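Long-range contact in L-ornithine N(5)-monooxygenase (PDB 3S5W), which hydroxylates the side-chain nitrogen of L-ornithine with FAD, NADPH and O2, the first step toward the hydroxamate groups of the siderophore pyoverdin: residues T181-G189 with V410-S418. Sequence-based numbering, arbitrary orientation.
Sequences TRALVVSPG and VAIYAQGFS. With FAD (flavin-adenine dinucleotide), chain C.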
loop_
_atom_site.group_PDB
_atom_site.type_symbol
_atom_site.label_atom_id
_atom_site.label_comp_id
_atom_site.label_asym_id
_atom_site.label_seq_id
_atom_site.Cartn_x
_atom_site.Cartn_y
_atom_site.Cartn_z
ATOM N N THR A 181 -9.661 -12.296 21.659
ATOM C CA THR A 181 -9.236 -10.907 21.900
ATOM C C THR A 181 -10.368 -9.952 22.277
ATOM O O THR A 181 -11.480 -10.083 21.776
ATOM C CB THR A 181 -8.448 -10.335 20.655
ATOM O OG1 THR A 181 -7.882 -9.059 20.992
ATOM C CG2 THR A 181 -9.360 -10.167 19.443
ATOM N N ARG A 182 -10.072 -8.982 23.146
ATOM C CA ARG A 182 -11.008 -7.887 23.497
ATOM C C ARG A 182 -11.165 -6.802 22.394
ATOM O O ARG A 182 -12.165 -6.070 22.346
ATOM C CB ARG A 182 -10.580 -7.198 24.820
ATOM C CG ARG A 182 -10.342 -8.163 26.010
ATOM C CD ARG A 182 -9.911 -7.437 27.277
ATOM N NE ARG A 182 -9.980 -8.314 28.454
ATOM C CZ ARG A 182 -8.971 -9.050 28.933
ATOM N NH1 ARG A 182 -7.771 -9.035 28.347
ATOM N NH2 ARG A 182 -9.157 -9.801 30.017
ATOM N N ALA A 183 -10.175 -6.700 21.509
ATOM C CA ALA A 183 -10.140 -5.634 20.500
ATOM C C ALA A 183 -9.322 -6.090 19.284
ATOM O O ALA A 183 -8.433 -6.953 19.403
ATOM C CB ALA A 183 -9.535 -4.357 21.099
ATOM N N LEU A 184 -9.634 -5.501 18.135
ATOM C CA LEU A 184 -9.045 -5.866 16.861
ATOM C C LEU A 184 -8.628 -4.619 16.091
ATOM O O LEU A 184 -9.362 -3.631 16.067
ATOM C CB LEU A 184 -10.069 -6.617 16.009
ATOM C CG LEU A 184 -9.651 -7.228 14.666
ATOM C CD1 LEU A 184 -8.707 -8.435 14.800
ATOM C CD2 LEU A 184 -10.902 -7.628 13.904
ATOM N N VAL A 185 -7.469 -4.693 15.434
ATOM C CA VAL A 185 -7.100 -3.619 14.488
ATOM C C VAL A 185 -6.821 -4.248 13.112
ATOM O O VAL A 185 -6.015 -5.148 12.990
ATOM C CB VAL A 185 -5.982 -2.681 15.043
ATOM C CG1 VAL A 185 -4.696 -3.452 15.332
ATOM C CG2 VAL A 185 -5.694 -1.510 14.067
ATOM N N VAL A 186 -7.560 -3.808 12.103
ATOM C CA VAL A 186 -7.495 -4.401 10.768
ATOM C C VAL A 186 -6.669 -3.495 9.835
ATOM O O VAL A 186 -7.148 -2.440 9.440
ATOM C CB VAL A 186 -8.913 -4.618 10.179
ATOM C CG1 VAL A 186 -8.828 -5.216 8.802
ATOM C CG2 VAL A 186 -9.732 -5.587 11.086
ATOM N N SER A 187 -5.456 -3.925 9.499
ATOM C CA SER A 187 -4.525 -3.126 8.650
ATOM C C SER A 187 -3.862 -3.963 7.556
ATOM O O SER A 187 -2.636 -4.107 7.535
ATOM C CB SER A 187 -3.453 -2.507 9.545
ATOM O OG SER A 187 -4.051 -1.849 10.645
ATOM N N PRO A 188 -4.671 -4.575 6.664
ATOM C CA PRO A 188 -4.123 -5.554 5.728
ATOM C C PRO A 188 -3.620 -4.985 4.392
ATOM O O PRO A 188 -3.182 -5.745 3.530
ATOM C CB PRO A 188 -5.316 -6.495 5.473
ATOM C CG PRO A 188 -6.497 -5.531 5.491
ATOM C CD PRO A 188 -6.151 -4.519 6.587
ATOM N N GLY A 189 -3.699 -3.665 4.222
ATOM C CA GLY A 189 -3.224 -3.022 3.003
ATOM C C GLY A 189 -4.243 -3.167 1.892
ATOM O O GLY A 189 -5.347 -3.666 2.134
ATOM N N VAL A 410 -16.950 -5.038 22.030
ATOM C CA VAL A 410 -15.542 -5.038 21.634
ATOM C C VAL A 410 -15.291 -3.849 20.707
ATOM O O VAL A 410 -16.218 -3.358 20.056
ATOM C CB VAL A 410 -15.141 -6.343 20.919
ATOM C CG1 VAL A 410 -15.222 -7.519 21.873
ATOM C CG2 VAL A 410 -16.011 -6.582 19.705
ATOM N N ALA A 411 -14.037 -3.407 20.658
ATOM C CA ALA A 411 -13.629 -2.300 19.783
ATOM C C ALA A 411 -12.907 -2.885 18.572
ATOM O O ALA A 411 -12.013 -3.724 18.730
ATOM C CB ALA A 411 -12.726 -1.327 20.554
ATOM N N ILE A 412 -13.324 -2.472 17.373
ATOM C CA ILE A 412 -12.661 -2.855 16.126
ATOM C C ILE A 412 -12.181 -1.581 15.401
ATOM O O ILE A 412 -12.972 -0.678 15.142
ATOM C CB ILE A 412 -13.607 -3.638 15.203
ATOM C CG1 ILE A 412 -14.208 -4.853 15.973
ATOM C CG2 ILE A 412 -12.874 -4.058 13.906
ATOM C CD1 ILE A 412 -15.430 -5.427 15.345
ATOM N N TYR A 413 -10.887 -1.528 15.107
ATOM C CA TYR A 413 -10.300 -0.381 14.394
ATOM C C TYR A 413 -9.824 -0.852 13.019
ATOM O O TYR A 413 -9.516 -2.032 12.831
ATOM C CB TYR A 413 -9.125 0.176 15.200
ATOM C CG TYR A 413 -9.486 0.677 16.575
ATOM C CD1 TYR A 413 -9.550 -0.194 17.671
ATOM C CD2 TYR A 413 -9.739 2.027 16.801
ATOM C CE1 TYR A 413 -9.875 0.276 18.955
ATOM C CE2 TYR A 413 -10.049 2.500 18.082
ATOM C CZ TYR A 413 -10.118 1.605 19.155
ATOM O OH TYR A 413 -10.439 2.068 20.422
ATOM N N ALA A 414 -9.768 0.067 12.051
ATOM C CA ALA A 414 -9.236 -0.252 10.735
ATOM C C ALA A 414 -8.305 0.872 10.283
ATOM O O ALA A 414 -8.601 2.016 10.522
ATOM C CB ALA A 414 -10.361 -0.450 9.741
ATOM N N GLN A 415 -7.197 0.519 9.623
ATOM C CA GLN A 415 -6.227 1.514 9.172
ATOM C C GLN A 415 -6.078 1.384 7.673
ATOM O O GLN A 415 -5.833 0.280 7.174
ATOM C CB GLN A 415 -4.869 1.279 9.850
ATOM C CG GLN A 415 -4.901 1.484 11.349
ATOM C CD GLN A 415 -3.521 1.755 11.904
ATOM O OE1 GLN A 415 -2.935 2.804 11.628
ATOM N NE2 GLN A 415 -2.981 0.807 12.682
ATOM N N GLY A 416 -6.225 2.519 6.970
ATOM C CA GLY A 416 -5.992 2.594 5.527
ATOM C C GLY A 416 -7.245 2.407 4.690
ATOM O O GLY A 416 -7.154 2.297 3.451
ATOM N N PHE A 417 -8.401 2.405 5.363
ATOM C CA PHE A 417 -9.698 2.171 4.702
ATOM C C PHE A 417 -10.634 3.359 4.790
ATOM O O PHE A 417 -11.857 3.235 4.596
ATOM C CB PHE A 417 -10.337 0.887 5.284
ATOM C CG PHE A 417 -9.612 -0.329 4.833
ATOM C CD1 PHE A 417 -9.968 -0.945 3.630
ATOM C CD2 PHE A 417 -8.481 -0.786 5.533
ATOM C CE1 PHE A 417 -9.246 -2.039 3.142
ATOM C CE2 PHE A 417 -7.752 -1.890 5.058
ATOM C CZ PHE A 417 -8.133 -2.517 3.859
ATOM N N SER A 418 -10.072 4.514 5.134
ATOM C CA SER A 418 -10.913 5.646 5.437
ATOM C C SER A 418 -10.441 6.927 4.749
ATOM O O SER A 418 -10.624 8.004 5.268
ATOM C CB SER A 418 -11.030 5.812 6.960
ATOM O OG SER A 418 -9.742 5.821 7.551
HETATM P PA FAD C . 0.763 -2.695 4.120
HETATM O O1A FAD C . 0.176 -3.054 2.807
HETATM O O2A FAD C . 2.184 -2.107 4.067
HETATM O O5B FAD C . 0.810 -4.006 5.079
HETATM C C5B FAD C . -0.310 -4.858 5.137
HETATM C C4B FAD C . 0.220 -6.144 5.748
HETATM O O4B FAD C . -0.878 -6.990 5.957
HETATM C C3B FAD C . 1.146 -6.865 4.773
HETATM O O3B FAD C . 2.414 -7.057 5.367
HETATM C C2B FAD C . 0.437 -8.193 4.480
HETATM O O2B FAD C . 1.334 -9.298 4.479
HETATM C C1B FAD C . -0.486 -8.321 5.654
HETATM N N9A FAD C . -1.740 -9.023 5.403
HETATM C C8A FAD C . -2.675 -8.786 4.401
HETATM N N7A FAD C . -3.727 -9.633 4.611
HETATM C C5A FAD C . -3.467 -10.362 5.730
HETATM C C6A FAD C . -4.189 -11.356 6.390
HETATM N N6A FAD C . -5.477 -11.583 6.081
HETATM N N1A FAD C . -3.632 -11.928 7.531
HETATM C C2A FAD C . -2.408 -11.535 8.035
HETATM N N3A FAD C . -1.687 -10.543 7.380
HETATM C C4A FAD C . -2.220 -9.976 6.246
HETATM N N1 FAD C . 3.404 5.306 0.820
HETATM C C2 FAD C . 4.214 6.402 1.088
HETATM O O2 FAD C . 3.892 7.213 1.940
HETATM N N3 FAD C . 5.392 6.593 0.396
HETATM C C4 FAD C . 5.808 5.703 -0.564
HETATM O O4 FAD C . 6.899 5.891 -1.129
HETATM C C4X FAD C . 4.985 4.597 -0.853
HETATM N N5 FAD C . 5.366 3.689 -1.831
HETATM C C5X FAD C . 4.550 2.609 -2.124
HETATM C C6 FAD C . 4.946 1.699 -3.115
HETATM C C7 FAD C . 4.150 0.607 -3.432
HETATM C C7M FAD C . 4.637 -0.322 -4.517
HETATM C C8 FAD C . 2.938 0.437 -2.773
HETATM C C8M FAD C . 2.029 -0.723 -3.062
HETATM C C9 FAD C . 2.535 1.331 -1.787
HETATM C C9A FAD C . 3.343 2.420 -1.434
HETATM N N10 FAD C . 2.953 3.333 -0.446
HETATM C C10 FAD C . 3.770 4.426 -0.176
HETATM C "C1'" FAD C . 1.649 3.219 0.281
HETATM C "C2'" FAD C . 1.594 2.077 1.318
HETATM O "O2'" FAD C . 0.203 1.746 1.383
HETATM C "C3'" FAD C . 2.082 2.583 2.667
HETATM O "O3'" FAD C . 3.428 3.094 2.595
HETATM C "C4'" FAD C . 2.083 1.459 3.733
HETATM O "O4'" FAD C . 2.728 0.308 3.201
HETATM C "C5'" FAD C . 0.688 1.124 4.322
HETATM O "O5'" FAD C . 0.904 0.370 5.500
HETATM P P FAD C . -0.146 -0.733 6.048
HETATM O O1P FAD C . 0.552 -1.400 7.207
HETATM O O2P FAD C . -1.438 -0.010 6.318
HETATM O O3P FAD C . -0.306 -1.738 4.819
HETATM O O HOH W 1 -4.004 -1.195 5.932
#
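The Tyr413 ring receives the carbonyl of Leu184 at its edge, in the ring plane, with CD1 3.8 Å from Leu184 O; its hydroxyl bonds to Ser442 of helix 432-447. The Phe417 ring meets Pro188 obliquely, CE2 lying 3.4 Å from Pro188 CD, while Gly189 O sits near CZ. Strands 183-186 and 411-414 run parallel, 12° apart, with Tyr413 in the second strand and Phe417 beyond its end. Leu184 and Val186 each use both N-H and C=O toward segment 410-418; the bond from Tyr413 N to Leu184 O (2.8 Å) is nearly straight, 172° at the hydrogen. Leu184 and Ile412 lie side by side on one face. On the other, Val185 CG2, anti to the backbone N, reaches Tyr413 CB and the Gln415 amide. Gln415 CB lies against Ser187 OG; Gln415 OE1 is hydrogen-bonded to Arg435 and Ser187 OG to Asn42. Strand 183-186 lies between 30-36 and 411-414 in the parallel part of the FAD-binding, Rossmann-like sheet. One water accepts from Gly189 N (3.0 Å) and donates to Gln415 O (2.7 Å) and FAD O2P (2.9 Å), so the loops after both strands are tied to the cofactor's pyrophosphate.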